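Local atomic coordinates of Alpha/beta hydrolase (Pseudomonas aeruginosa PAO1, PDB entry 4R1D), a protein that probably acts as a lipase effector of the H2 type VI secretion system, carries a calcium ion, and is bound by the immunity protein Tli4, which probably inhibits it. Residues G377-Q382 and D402-L407; I316-A321 and Q385-S390; R336-L341 and E368-T373; E325-A330 and D409-F414. All coordinates share one frame; numbering follows the deposited sequence.

Contact 1: G377-Q382 and D402-L407; sequences GLVPEQ and DNFEDL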
loop_
_atom_site.group_PDB
_atom_site.type_symbol
_atom_site.label_atom_id
_atom_site.label_comp_id
_atom_site.label_asym_id
_atom_site.label_seq_id
_atom_site.Cartn_x
_atom_site.Cartn_y
_atom_site.Cartn_z
ATOM N N GLY A 377 -12.702 -17.308 -11.963
ATOM C CA GLY A 377 -12.488 -16.883 -10.588
ATOM C C GLY A 377 -11.475 -15.763 -10.502
ATOM O O GLY A 377 -10.776 -15.483 -11.469
ATOM N N LEU A 378 -11.399 -15.115 -9.343
ATOM C CA LEU A 378 -10.477 -13.992 -9.158
ATOM C C LEU A 378 -9.026 -14.453 -9.266
ATOM O O LEU A 378 -8.190 -13.783 -9.878
ATOM C CB LEU A 378 -10.704 -13.374 -7.791
ATOM C CG LEU A 378 -9.911 -12.092 -7.538
ATOM C CD1 LEU A 378 -10.384 -10.991 -8.480
ATOM C CD2 LEU A 378 -10.094 -11.676 -6.079
ATOM N N VAL A 379 -8.737 -15.587 -8.638
ATOM C CA VAL A 379 -7.449 -16.249 -8.774
ATOM C C VAL A 379 -7.656 -17.679 -9.263
ATOM O O VAL A 379 -7.691 -18.624 -8.470
ATOM C CB VAL A 379 -6.662 -16.248 -7.458
ATOM C CG1 VAL A 379 -5.256 -16.799 -7.687
ATOM C CG2 VAL A 379 -6.596 -14.845 -6.899
ATOM N N PRO A 380 -7.809 -17.835 -10.583
ATOM C CA PRO A 380 -7.971 -19.175 -11.156
ATOM C C PRO A 380 -6.761 -20.028 -10.813
ATOM O O PRO A 380 -5.701 -19.520 -10.414
ATOM C CB PRO A 380 -8.025 -18.911 -12.661
ATOM C CG PRO A 380 -7.343 -17.582 -12.848
ATOM C CD PRO A 380 -7.696 -16.790 -11.616
ATOM N N GLU A 381 -6.925 -21.333 -10.955
ATOM C CA GLU A 381 -5.862 -22.268 -10.640
ATOM C C GLU A 381 -4.555 -21.893 -11.341
ATOM O O GLU A 381 -3.467 -22.026 -10.770
ATOM C CB GLU A 381 -6.294 -23.688 -11.036
ATOM C CG GLU A 381 -5.473 -24.770 -10.367
ATOM C CD GLU A 381 -5.596 -24.719 -8.852
ATOM O OE1 GLU A 381 -6.688 -25.036 -8.332
ATOM O OE2 GLU A 381 -4.606 -24.349 -8.181
ATOM N N GLN A 382 -4.657 -21.412 -12.574
ATOM C CA GLN A 382 -3.466 -21.054 -13.334
ATOM C C GLN A 382 -2.642 -19.983 -12.617
ATOM O O GLN A 382 -1.464 -19.816 -12.912
ATOM C CB GLN A 382 -3.834 -20.546 -14.729
ATOM C CG GLN A 382 -4.704 -19.292 -14.712
ATOM C CD GLN A 382 -4.669 -18.544 -16.026
ATOM O OE1 GLN A 382 -5.276 -18.964 -17.014
ATOM N NE2 GLN A 382 -3.953 -17.427 -16.047
ATOM N N ASP A 402 -4.656 -21.394 1.575
ATOM C CA ASP A 402 -5.181 -21.287 2.937
ATOM C C ASP A 402 -5.163 -19.825 3.353
ATOM O O ASP A 402 -6.144 -19.300 3.862
ATOM C CB ASP A 402 -4.309 -22.053 3.940
ATOM C CG ASP A 402 -4.571 -23.549 3.950
ATOM O OD1 ASP A 402 -5.628 -23.998 3.451
ATOM O OD2 ASP A 402 -3.707 -24.278 4.488
ATOM N N ASN A 403 -4.017 -19.190 3.163
ATOM C CA ASN A 403 -3.854 -17.785 3.533
ATOM C C ASN A 403 -4.830 -16.903 2.771
ATOM O O ASN A 403 -5.504 -16.055 3.355
ATOM C CB ASN A 403 -2.426 -17.331 3.258
ATOM C CG ASN A 403 -2.085 -16.063 3.989
ATOM O OD1 ASN A 403 -1.922 -16.075 5.208
ATOM N ND2 ASN A 403 -1.991 -14.951 3.255
ATOM N N PHE A 404 -4.891 -17.106 1.458
ATOM C CA PHE A 404 -5.766 -16.311 0.604
ATOM C C PHE A 404 -7.239 -16.450 0.986
ATOM O O PHE A 404 -7.954 -15.452 1.076
ATOM C CB PHE A 404 -5.544 -16.662 -0.876
ATOM C CG PHE A 404 -6.501 -15.978 -1.809
ATOM C CD1 PHE A 404 -6.459 -14.597 -1.982
ATOM C CD2 PHE A 404 -7.451 -16.704 -2.510
ATOM C CE1 PHE A 404 -7.349 -13.963 -2.837
ATOM C CE2 PHE A 404 -8.336 -16.067 -3.374
ATOM C CZ PHE A 404 -8.282 -14.699 -3.535
ATOM N N GLU A 405 -7.707 -17.677 1.221
ATOM C CA GLU A 405 -9.117 -17.857 1.566
ATOM C C GLU A 405 -9.465 -17.230 2.914
ATOM O O GLU A 405 -10.550 -16.647 3.086
ATOM C CB GLU A 405 -9.509 -19.343 1.502
ATOM C CG GLU A 405 -9.377 -19.894 0.089
ATOM C CD GLU A 405 -9.804 -21.340 -0.032
ATOM O OE1 GLU A 405 -10.214 -21.933 0.981
ATOM O OE2 GLU A 405 -9.729 -21.880 -1.150
ATOM N N ASP A 406 -8.557 -17.345 3.881
ATOM C CA ASP A 406 -8.779 -16.697 5.165
ATOM C C ASP A 406 -8.820 -15.172 4.996
ATOM O O ASP A 406 -9.598 -14.491 5.675
ATOM C CB ASP A 406 -7.716 -17.104 6.191
ATOM C CG ASP A 406 -8.130 -18.323 7.005
ATOM O OD1 ASP A 406 -9.281 -18.757 6.830
ATOM O OD2 ASP A 406 -7.322 -18.822 7.832
ATOM N N LEU A 407 -7.994 -14.642 4.095
ATOM C CA LEU A 407 -7.980 -13.195 3.864
ATOM C C LEU A 407 -9.307 -12.766 3.253
ATOM O O LEU A 407 -9.853 -11.735 3.616
ATOM C CB LEU A 407 -6.814 -12.757 2.967
ATOM C CG LEU A 407 -5.410 -12.607 3.564
ATOM C CD1 LEU A 407 -4.444 -12.040 2.530
ATOM C CD2 LEU A 407 -5.419 -11.711 4.793
#
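Helix 400-421 packs through Phe-404 against the loop that follows helix 365-370, where Leu-378 and Val-379 receive the end of the ring. CG of Phe-404 lies anti to the backbone N (chi1 175°), which carries the ring away from the helix surface and sends its far end, CZ, into the loop. There CZ comes to 3.8 Å from CG2 of Val-379, and CE2 is 4.1 Å from the same methyl. The two side chains run past one another in opposite directions, with the methyl set obliquely to the ring. Leu-378 approaches differently: its CD2 lies near the ring plane, at the edge, 4.3 Å from Phe-404 CZ. The valine has CG1 anti to its backbone N (chi1 -173°), leaving CG2 as the branch that does the touching.

All three side chains are buried, and Met-294 of helix 289-296 lies against both loop residues. The loop is also tied by a polar bond, since the carbonyl O of Val-379 is hydrogen-bonded to NH2 of Arg-401, one residue before the 402-407 segment. The helix has a second allegiance: Glu-405 forms a salt bridge with Lys-91 of the partner chain, and the carboxylate of Asp-406 is hydrogen-bonded to backbone N atoms of Ser-90 and Lys-91 of that chain.

Across the loop and helix segments themselves the chemistry is purely apolar. Cohesion there rests on dispersion and the exclusion of water, while charged residues of the same helix turns engage the neighbouring protein.

Contact 2: I316-A321 and Q385-S390; sequences IVANSA and QYLDMS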
loop_
_atom_site.group_PDB
_atom_site.type_symbol
_atom_site.label_atom_id
_atom_site.label_comp_id
_atom_site.label_asym_id
_atom_site.label_seq_id
_atom_site.Cartn_x
_atom_site.Cartn_y
_atom_site.Cartn_z
ATOM N N ILE A 316 0.964 -9.331 -5.478
ATOM C CA ILE A 316 0.885 -8.323 -4.426
ATOM C C ILE A 316 -0.516 -8.232 -3.797
ATOM O O ILE A 316 -0.677 -8.376 -2.572
ATOM C CB ILE A 316 1.372 -6.967 -4.956
ATOM C CG1 ILE A 316 2.780 -7.115 -5.534
ATOM C CG2 ILE A 316 1.348 -5.912 -3.850
ATOM C CD1 ILE A 316 3.251 -5.895 -6.288
ATOM N N VAL A 317 -1.533 -8.039 -4.632
ATOM C CA VAL A 317 -2.868 -7.767 -4.129
ATOM C C VAL A 317 -3.447 -8.930 -3.327
ATOM O O VAL A 317 -4.080 -8.722 -2.301
ATOM C CB VAL A 317 -3.823 -7.384 -5.290
ATOM C CG1 VAL A 317 -5.254 -7.225 -4.792
ATOM C CG2 VAL A 317 -3.337 -6.093 -5.952
ATOM N N ALA A 318 -3.226 -10.161 -3.786
ATOM C CA ALA A 318 -3.852 -11.321 -3.151
ATOM C C ALA A 318 -3.282 -11.595 -1.766
ATOM O O ALA A 318 -3.822 -12.411 -1.023
ATOM C CB ALA A 318 -3.745 -12.586 -4.052
ATOM N N ASN A 319 -2.203 -10.896 -1.419
ATOM C CA ASN A 319 -1.611 -10.991 -0.073
ATOM C C ASN A 319 -1.843 -9.777 0.821
ATOM O O ASN A 319 -1.314 -9.709 1.942
ATOM C CB ASN A 319 -0.108 -11.256 -0.181
ATOM C CG ASN A 319 0.182 -12.594 -0.770
ATOM O OD1 ASN A 319 0.774 -12.699 -1.842
ATOM N ND2 ASN A 319 -0.264 -13.637 -0.093
ATOM N N SER A 320 -2.634 -8.830 0.332
ATOM C CA SER A 320 -2.821 -7.558 1.016
ATOM C C SER A 320 -4.284 -7.322 1.343
ATOM O O SER A 320 -5.122 -7.214 0.444
ATOM C CB SER A 320 -2.290 -6.407 0.155
ATOM O OG SER A 320 -2.931 -5.189 0.499
ATOM N N ALA A 321 -4.581 -7.244 2.640
ATOM C CA ALA A 321 -5.947 -7.019 3.098
ATOM C C ALA A 321 -6.432 -5.656 2.628
ATOM O O ALA A 321 -7.564 -5.511 2.167
ATOM C CB ALA A 321 -6.038 -7.144 4.642
ATOM N N GLN A 385 0.163 -20.030 -8.528
ATOM C CA GLN A 385 1.621 -19.989 -8.435
ATOM C C GLN A 385 2.098 -18.627 -7.961
ATOM O O GLN A 385 3.196 -18.501 -7.426
ATOM C CB GLN A 385 2.246 -20.286 -9.798
ATOM C CG GLN A 385 1.754 -19.361 -10.908
ATOM C CD GLN A 385 2.379 -19.671 -12.258
ATOM O OE1 GLN A 385 3.578 -19.919 -12.358
ATOM N NE2 GLN A 385 1.561 -19.662 -13.302
ATOM N N TYR A 386 1.263 -17.611 -8.153
ATOM C CA TYR A 386 1.653 -16.242 -7.803
ATOM C C TYR A 386 1.359 -15.871 -6.349
ATOM O O TYR A 386 1.844 -14.847 -5.851
ATOM C CB TYR A 386 0.997 -15.253 -8.762
ATOM C CG TYR A 386 1.416 -15.463 -10.202
ATOM C CD1 TYR A 386 2.722 -15.214 -10.600
ATOM C CD2 TYR A 386 0.510 -15.901 -11.163
ATOM C CE1 TYR A 386 3.120 -15.386 -11.909
ATOM C CE2 TYR A 386 0.901 -16.073 -12.492
ATOM C CZ TYR A 386 2.209 -15.819 -12.856
ATOM O OH TYR A 386 2.633 -15.986 -14.162
ATOM N N LEU A 387 0.575 -16.694 -5.656
ATOM C CA LEU A 387 0.187 -16.359 -4.277
ATOM C C LEU A 387 1.384 -16.309 -3.318
ATOM O O LEU A 387 1.473 -15.427 -2.451
ATOM C CB LEU A 387 -0.857 -17.348 -3.759
ATOM C CG LEU A 387 -2.176 -17.338 -4.534
ATOM C CD1 LEU A 387 -3.050 -18.534 -4.128
ATOM C CD2 LEU A 387 -2.909 -16.020 -4.299
ATOM N N ASP A 388 2.290 -17.267 -3.467
ATOM C CA ASP A 388 3.505 -17.317 -2.661
ATOM C C ASP A 388 4.612 -17.881 -3.539
ATOM O O ASP A 388 4.656 -19.077 -3.820
ATOM C CB ASP A 388 3.306 -18.192 -1.421
ATOM C CG ASP A 388 4.509 -18.164 -0.476
ATOM O OD1 ASP A 388 5.603 -17.722 -0.886
ATOM O OD2 ASP A 388 4.351 -18.584 0.687
ATOM N N MET A 389 5.506 -17.014 -3.989
ATOM C CA MET A 389 6.541 -17.438 -4.915
ATOM C C MET A 389 7.833 -17.842 -4.203
ATOM O O MET A 389 8.841 -18.106 -4.849
ATOM C CB MET A 389 6.800 -16.333 -5.938
ATOM C CG MET A 389 5.537 -15.917 -6.702
ATOM S SD MET A 389 5.847 -14.796 -8.082
ATOM C CE MET A 389 6.067 -13.238 -7.216
ATOM N N SER A 390 7.789 -17.929 -2.878
ATOM C CA SER A 390 9.020 -18.049 -2.091
ATOM C C SER A 390 9.656 -19.436 -2.138
ATOM O O SER A 390 10.850 -19.595 -1.880
ATOM C CB SER A 390 8.786 -17.620 -0.636
ATOM O OG SER A 390 8.010 -18.575 0.071
#
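Leu-387 carries its CG beside its own backbone N and anti to the carbonyl carbon (chi1 -63°), and from there CD2 reaches Ala-318, where it stands 3.5 Å from CB. Asn-319 has the same kind of first torsion (chi1 -66°), which brings the end of its side chain close to the carbonyl O of Leu-387; CG of Asn-319 is 3.5 Å from Leu-387 O. One methyl-to-methyl touch and one side-chain end beside a carbonyl thus make up the contact.

Just beyond it, the 385-390 segment is shaped by an Asx turn. OD1 of Asp-388 accepts from Ser-390 N at 3.0 Å on its anti side and from Ser-390 OG at 2.7 Å on its syn side, both donors lying on the same face of the carboxylate. The side-chain amide of Gln-103 is hydrogen-bonded to Tyr-386 O and Met-389 N. Ala-318 also packs on Phe-404 of helix 400-421 and Met-294 of helix 289-296.

On the other segment, Val-317 to Ser-320 form a type I beta turn closed by Ser-320 N to Val-317 O at 3.0 Å. Ser-320 then caps Ala-323 N, the arrangement of a turn that ends in the N-cap of a following helix, here joining helix 310-317 to helix 321-324.

Contact 3: R336-L341 and E368-T373; sequences RPWLFL and EIYKNT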
loop_
_atom_site.group_PDB
_atom_site.type_symbol
_atom_site.label_atom_id
_atom_site.label_comp_id
_atom_site.label_asym_id
_atom_site.label_seq_id
_atom_site.Cartn_x
_atom_site.Cartn_y
_atom_site.Cartn_z
ATOM N N ARG A 336 -26.708 -6.949 -7.271
ATOM C CA ARG A 336 -26.799 -7.438 -8.651
ATOM C C ARG A 336 -25.441 -7.860 -9.206
ATOM O O ARG A 336 -24.399 -7.448 -8.693
ATOM C CB ARG A 336 -27.468 -6.407 -9.557
ATOM C CG ARG A 336 -28.948 -6.195 -9.252
ATOM C CD ARG A 336 -29.602 -5.258 -10.254
ATOM N NE ARG A 336 -28.978 -3.940 -10.216
ATOM C CZ ARG A 336 -29.286 -2.997 -9.337
ATOM N NH1 ARG A 336 -30.231 -3.217 -8.434
ATOM N NH2 ARG A 336 -28.657 -1.833 -9.369
ATOM N N PRO A 337 -25.449 -8.700 -10.252
ATOM C CA PRO A 337 -24.194 -9.157 -10.853
ATOM C C PRO A 337 -23.418 -8.069 -11.586
ATOM O O PRO A 337 -23.994 -7.086 -12.060
ATOM C CB PRO A 337 -24.650 -10.237 -11.834
ATOM C CG PRO A 337 -26.066 -9.863 -12.177
ATOM C CD PRO A 337 -26.628 -9.319 -10.886
ATOM N N TRP A 338 -22.103 -8.258 -11.659
ATOM C CA TRP A 338 -21.214 -7.346 -12.362
ATOM C C TRP A 338 -20.205 -8.090 -13.225
ATOM O O TRP A 338 -19.459 -7.488 -13.976
ATOM C CB TRP A 338 -20.496 -6.435 -11.364
ATOM C CG TRP A 338 -19.813 -7.145 -10.218
ATOM C CD1 TRP A 338 -20.327 -7.372 -8.973
ATOM C CD2 TRP A 338 -18.485 -7.686 -10.205
ATOM N NE1 TRP A 338 -19.402 -8.019 -8.188
ATOM C CE2 TRP A 338 -18.269 -8.232 -8.925
ATOM C CE3 TRP A 338 -17.464 -7.767 -11.157
ATOM C CZ2 TRP A 338 -17.062 -8.847 -8.564
ATOM C CZ3 TRP A 338 -16.267 -8.386 -10.798
ATOM C CH2 TRP A 338 -16.083 -8.913 -9.512
ATOM N N LEU A 339 -20.186 -9.415 -13.122
ATOM C CA LEU A 339 -19.235 -10.204 -13.883
ATOM C C LEU A 339 -20.041 -11.063 -14.826
ATOM O O LEU A 339 -20.777 -11.942 -14.382
ATOM C CB LEU A 339 -18.412 -11.101 -12.958
ATOM C CG LEU A 339 -17.465 -12.098 -13.644
ATOM C CD1 LEU A 339 -16.380 -11.390 -14.447
ATOM C CD2 LEU A 339 -16.822 -13.050 -12.633
ATOM N N PHE A 340 -19.909 -10.795 -16.116
ATOM C CA PHE A 340 -20.786 -11.405 -17.115
ATOM C C PHE A 340 -20.031 -12.278 -18.104
ATOM O O PHE A 340 -19.044 -11.854 -18.703
ATOM C CB PHE A 340 -21.545 -10.319 -17.885
ATOM C CG PHE A 340 -22.294 -9.363 -17.008
ATOM C CD1 PHE A 340 -23.560 -9.676 -16.537
ATOM C CD2 PHE A 340 -21.729 -8.148 -16.645
ATOM C CE1 PHE A 340 -24.257 -8.797 -15.736
ATOM C CE2 PHE A 340 -22.412 -7.261 -15.842
ATOM C CZ PHE A 340 -23.689 -7.581 -15.382
ATOM N N LEU A 341 -20.518 -13.502 -18.295
ATOM C CA LEU A 341 -19.966 -14.396 -19.290
ATOM C C LEU A 341 -20.917 -14.396 -20.483
ATOM O O LEU A 341 -22.049 -14.860 -20.367
ATOM C CB LEU A 341 -19.844 -15.806 -18.713
ATOM C CG LEU A 341 -18.588 -16.187 -17.912
ATOM C CD1 LEU A 341 -18.001 -15.039 -17.089
ATOM C CD2 LEU A 341 -18.852 -17.408 -17.041
ATOM N N GLU A 368 -18.622 -17.070 -4.702
ATOM C CA GLU A 368 -18.919 -17.235 -6.121
ATOM C C GLU A 368 -17.789 -16.806 -7.051
ATOM O O GLU A 368 -17.619 -17.362 -8.130
ATOM C CB GLU A 368 -20.200 -16.489 -6.490
ATOM C CG GLU A 368 -21.423 -16.971 -5.744
ATOM C CD GLU A 368 -22.675 -16.360 -6.308
ATOM O OE1 GLU A 368 -22.865 -16.462 -7.536
ATOM O OE2 GLU A 368 -23.439 -15.745 -5.542
ATOM N N ILE A 369 -17.010 -15.819 -6.630
ATOM C CA ILE A 369 -15.979 -15.251 -7.497
ATOM C C ILE A 369 -14.599 -15.281 -6.843
ATOM O O ILE A 369 -13.664 -15.859 -7.392
ATOM C CB ILE A 369 -16.327 -13.801 -7.876
ATOM C CG1 ILE A 369 -17.687 -13.751 -8.583
ATOM C CG2 ILE A 369 -15.267 -13.212 -8.779
ATOM C CD1 ILE A 369 -18.226 -12.334 -8.824
ATOM N N TYR A 370 -14.476 -14.680 -5.661
ATOM C CA TYR A 370 -13.140 -14.444 -5.088
ATOM C C TYR A 370 -12.374 -15.717 -4.715
ATOM O O TYR A 370 -11.175 -15.796 -4.952
ATOM C CB TYR A 370 -13.184 -13.475 -3.895
ATOM C CG TYR A 370 -13.930 -12.201 -4.184
ATOM C CD1 TYR A 370 -14.053 -11.729 -5.484
ATOM C CD2 TYR A 370 -14.521 -11.465 -3.152
ATOM C CE1 TYR A 370 -14.754 -10.563 -5.765
ATOM C CE2 TYR A 370 -15.223 -10.299 -3.415
ATOM C CZ TYR A 370 -15.342 -9.855 -4.727
ATOM O OH TYR A 370 -16.040 -8.700 -4.993
ATOM N N LYS A 371 -13.066 -16.702 -4.141
ATOM C CA LYS A 371 -12.441 -17.979 -3.796
ATOM C C LYS A 371 -12.609 -19.042 -4.890
ATOM O O LYS A 371 -11.987 -20.104 -4.832
ATOM C CB LYS A 371 -12.967 -18.497 -2.450
ATOM C CG LYS A 371 -12.560 -17.611 -1.268
ATOM C CD LYS A 371 -12.727 -18.323 0.072
ATOM C CE LYS A 371 -14.114 -18.124 0.627
ATOM N NZ LYS A 371 -14.292 -18.721 1.983
ATOM N N ASN A 372 -13.448 -18.755 -5.879
ATOM C CA ASN A 372 -13.642 -19.675 -7.004
ATOM C C ASN A 372 -12.343 -19.897 -7.785
ATOM O O ASN A 372 -11.686 -18.937 -8.193
ATOM C CB ASN A 372 -14.731 -19.131 -7.926
ATOM C CG ASN A 372 -15.070 -20.082 -9.063
ATOM O OD1 ASN A 372 -14.298 -20.235 -10.007
ATOM N ND2 ASN A 372 -16.246 -20.701 -8.990
ATOM N N THR A 373 -11.963 -21.158 -7.977
ATOM C CA THR A 373 -10.702 -21.466 -8.642
ATOM C C THR A 373 -10.847 -21.849 -10.112
ATOM O O THR A 373 -9.859 -22.210 -10.753
ATOM C CB THR A 373 -9.914 -22.579 -7.910
ATOM O OG1 THR A 373 -10.688 -23.784 -7.877
ATOM C CG2 THR A 373 -9.583 -22.147 -6.485
#
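Strand 339-342 passes helix 365-370 near Ile-369, with the CA atoms of Leu-339 and Ile-369 8.8 Å apart, just where Trp-338 and Leu-339 form a classic beta bulge opposite Tyr-359. The helix is irregular as well, with a wider pi-type turn at 368-370.

Ile-369 CD1 is the atom shared by both strand-side residues. It lies 3.7 Å from CZ2 of Trp-338, meeting the indole obliquely, and 4.1 Å from CD2 of Leu-339. The same leucine methyl is 4.2 Å from Ile-369 CG2, as the two aliphatic chains lie antiparallel, flank to flank. CG of Trp-338 stands between its backbone N and carbonyl carbon (chi1 51°), a torsion that swings the six-membered end of the indole over to the helix. Tyr-370 completes the set: Trp-338 CZ2 lies near the plane of the phenol at its edge, 4.0 Å from CE1 and 3.7 Å from OH. That hydroxyl has its polar partner in the carbonyl O of Pro-328, to which it is hydrogen-bonded.

Tyr-332 meets the indole edge-to-face, and Leu-443 and Trp-445 of strand 443-446 lie against Leu-339. At the helix, the carboxylate of Glu-368 accepts from the backbone N atoms of Gln-361, Asn-362 and Asp-364.

All four touching residues are buried, so an aliphatic and aromatic cluster joins the small mixed sheet to the helix by shape and dispersion. The tyrosine hydroxyl within it is satisfied by the carbonyl O of Pro-328.

Contact 4: E325-A330 and D409-F414; sequences ELAPSA and DSIANF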
loop_
_atom_site.group_PDB
_atom_site.type_symbol
_atom_site.label_atom_id
_atom_site.label_comp_id
_atom_site.label_asym_id
_atom_site.label_seq_id
_atom_site.Cartn_x
_atom_site.Cartn_y
_atom_site.Cartn_z
ATOM N N GLU A 325 -9.559 -5.356 0.074
ATOM C CA GLU A 325 -10.761 -4.742 0.632
ATOM C C GLU A 325 -11.465 -3.819 -0.362
ATOM O O GLU A 325 -12.596 -3.408 -0.133
ATOM C CB GLU A 325 -10.458 -4.022 1.948
ATOM C CG GLU A 325 -10.389 -4.974 3.138
ATOM C CD GLU A 325 -9.699 -4.373 4.349
ATOM O OE1 GLU A 325 -9.409 -3.159 4.326
ATOM O OE2 GLU A 325 -9.449 -5.127 5.316
ATOM N N LEU A 326 -10.800 -3.510 -1.470
ATOM C CA LEU A 326 -11.434 -2.757 -2.546
ATOM C C LEU A 326 -12.406 -3.629 -3.349
ATOM O O LEU A 326 -13.187 -3.120 -4.150
ATOM C CB LEU A 326 -10.370 -2.181 -3.482
ATOM C CG LEU A 326 -10.838 -1.469 -4.757
ATOM C CD1 LEU A 326 -11.645 -0.220 -4.392
ATOM C CD2 LEU A 326 -9.667 -1.107 -5.665
ATOM N N ALA A 327 -12.351 -4.941 -3.149
ATOM C CA ALA A 327 -13.207 -5.844 -3.925
ATOM C C ALA A 327 -14.680 -5.543 -3.642
ATOM O O ALA A 327 -15.025 -5.152 -2.532
ATOM C CB ALA A 327 -12.882 -7.275 -3.589
ATOM N N PRO A 328 -15.558 -5.698 -4.660
ATOM C CA PRO A 328 -16.984 -5.448 -4.408
ATOM C C PRO A 328 -17.532 -6.255 -3.219
ATOM O O PRO A 328 -17.220 -7.435 -3.064
ATOM C CB PRO A 328 -17.658 -5.881 -5.721
ATOM C CG PRO A 328 -16.624 -5.566 -6.770
ATOM C CD PRO A 328 -15.274 -5.930 -6.087
ATOM N N SER A 329 -18.345 -5.610 -2.388
ATOM C CA SER A 329 -18.966 -6.268 -1.244
ATOM C C SER A 329 -20.206 -7.038 -1.693
ATOM O O SER A 329 -20.537 -7.047 -2.878
ATOM C CB SER A 329 -19.379 -5.223 -0.220
ATOM O OG SER A 329 -20.398 -4.390 -0.758
ATOM N N ALA A 330 -20.902 -7.675 -0.756
ATOM C CA ALA A 330 -22.169 -8.333 -1.101
ATOM C C ALA A 330 -23.251 -7.318 -1.472
ATOM O O ALA A 330 -24.196 -7.644 -2.187
ATOM C CB ALA A 330 -22.660 -9.216 0.063
ATOM N N ASP A 409 -12.178 -14.235 3.738
ATOM C CA ASP A 409 -13.189 -14.294 4.791
ATOM C C ASP A 409 -13.079 -13.062 5.700
ATOM O O ASP A 409 -14.092 -12.492 6.134
ATOM C CB ASP A 409 -13.078 -15.613 5.577
ATOM C CG ASP A 409 -13.505 -16.820 4.742
ATOM O OD1 ASP A 409 -14.090 -16.607 3.662
ATOM O OD2 ASP A 409 -13.275 -17.972 5.165
ATOM N N SER A 410 -11.845 -12.642 5.963
ATOM C CA SER A 410 -11.601 -11.394 6.700
ATOM C C SER A 410 -12.224 -10.170 6.039
ATOM O O SER A 410 -12.897 -9.391 6.704
ATOM C CB SER A 410 -10.106 -11.153 6.896
ATOM O OG SER A 410 -9.676 -11.653 8.145
ATOM N N ILE A 411 -11.988 -9.975 4.744
ATOM C CA ILE A 411 -12.588 -8.824 4.074
ATOM C C ILE A 411 -14.116 -8.906 4.078
ATOM O O ILE A 411 -14.774 -7.883 4.245
ATOM C CB ILE A 411 -12.048 -8.566 2.621
ATOM C CG1 ILE A 411 -12.731 -9.480 1.600
ATOM C CG2 ILE A 411 -10.523 -8.649 2.575
ATOM C CD1 ILE A 411 -12.582 -9.008 0.164
ATOM N N ALA A 412 -14.682 -10.103 3.910
ATOM C CA ALA A 412 -16.139 -10.249 3.940
ATOM C C ALA A 412 -16.669 -9.755 5.277
ATOM O O ALA A 412 -17.704 -9.082 5.348
ATOM C CB ALA A 412 -16.549 -11.708 3.705
ATOM N N ASN A 413 -15.939 -10.069 6.341
ATOM C CA ASN A 413 -16.355 -9.671 7.682
ATOM C C ASN A 413 -16.231 -8.151 7.868
ATOM O O ASN A 413 -17.126 -7.502 8.398
ATOM C CB ASN A 413 -15.553 -10.443 8.740
ATOM C CG ASN A 413 -15.976 -10.106 10.156
ATOM O OD1 ASN A 413 -17.142 -10.262 10.519
ATOM N ND2 ASN A 413 -15.023 -9.661 10.971
ATOM N N PHE A 414 -15.129 -7.586 7.392
ATOM C CA PHE A 414 -14.931 -6.138 7.457
ATOM C C PHE A 414 -15.980 -5.401 6.629
ATOM O O PHE A 414 -16.580 -4.442 7.095
ATOM C CB PHE A 414 -13.517 -5.787 6.984
ATOM C CG PHE A 414 -13.220 -4.305 6.966
ATOM C CD1 PHE A 414 -13.183 -3.577 8.144
ATOM C CD2 PHE A 414 -12.952 -3.654 5.770
ATOM C CE1 PHE A 414 -12.888 -2.215 8.139
ATOM C CE2 PHE A 414 -12.665 -2.290 5.749
ATOM C CZ PHE A 414 -12.630 -1.571 6.942
#
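Glu-325 leaves its CB with a first torsion of -81° that turns CG back to the N side of the main chain, then runs extended past helix 400-421. CG touches two helix residues at once. One is Ile-411, which is modelled in two conformers; in the one described here its CG2 is 3.7 Å from Glu-325 CG. The other is Phe-414, whose CD2 is 3.9 Å from the same CG. Further out, CD comes to 3.6 Å from Phe-414 CD2, obliquely to the ring. At the tip, OE1 lies 3.7 Å from Phe-414 CE2, and OE2 3.8 Å from Phe-414 CD2. The side chains run nearly perpendicular to each other, but the carboxylate and ring planes are only 29° apart.

Phe-414 has CG anti to its backbone N (chi1 178°), which turns the ring across the end of the glutamate.

The carboxylate is buried yet doubly engaged: OE1 accepts from the backbone N of Asn-215, at the start of helix 215-238, and OE2 is hydrogen-bonded to Ser-214 OG. The main chain adds another tie, Glu-325 O to His-415 NE2.

These bonds fix the rotation of the acid, and the helix start would be expected to favour its negative charge. The contact therefore pairs an apolar stem, packed on isoleucine and phenylalanine, with a carboxylate head, probably charged, held by Ser-214 and Asn-215.

Contacts 1 and 4 occupy successive turns of helix 400-421, their centres about 14 Å apart; contact 3 touches both, contact 2 only contact 1. Contact 2 adjoins contact 1, with centres about 9 Å apart and Phe-404 CD1 3.6 Å from Ala-318 O. Contact 3 is linked to contact 1 by a probable hydrogen bond from Leu-378 N to Ile-369 O, 3.1 Å. Its ties to contact 4 are both polar and apolar: Lys-371 NZ makes a 2.7 Å salt bridge with Asp-409 OD1, and Trp-338 NE1 packs 3.7 Å from Pro-328 CB. Contacts 2 and 3 do not touch, their nearest atoms being about 8 Å apart. All four lie away from the calcium site.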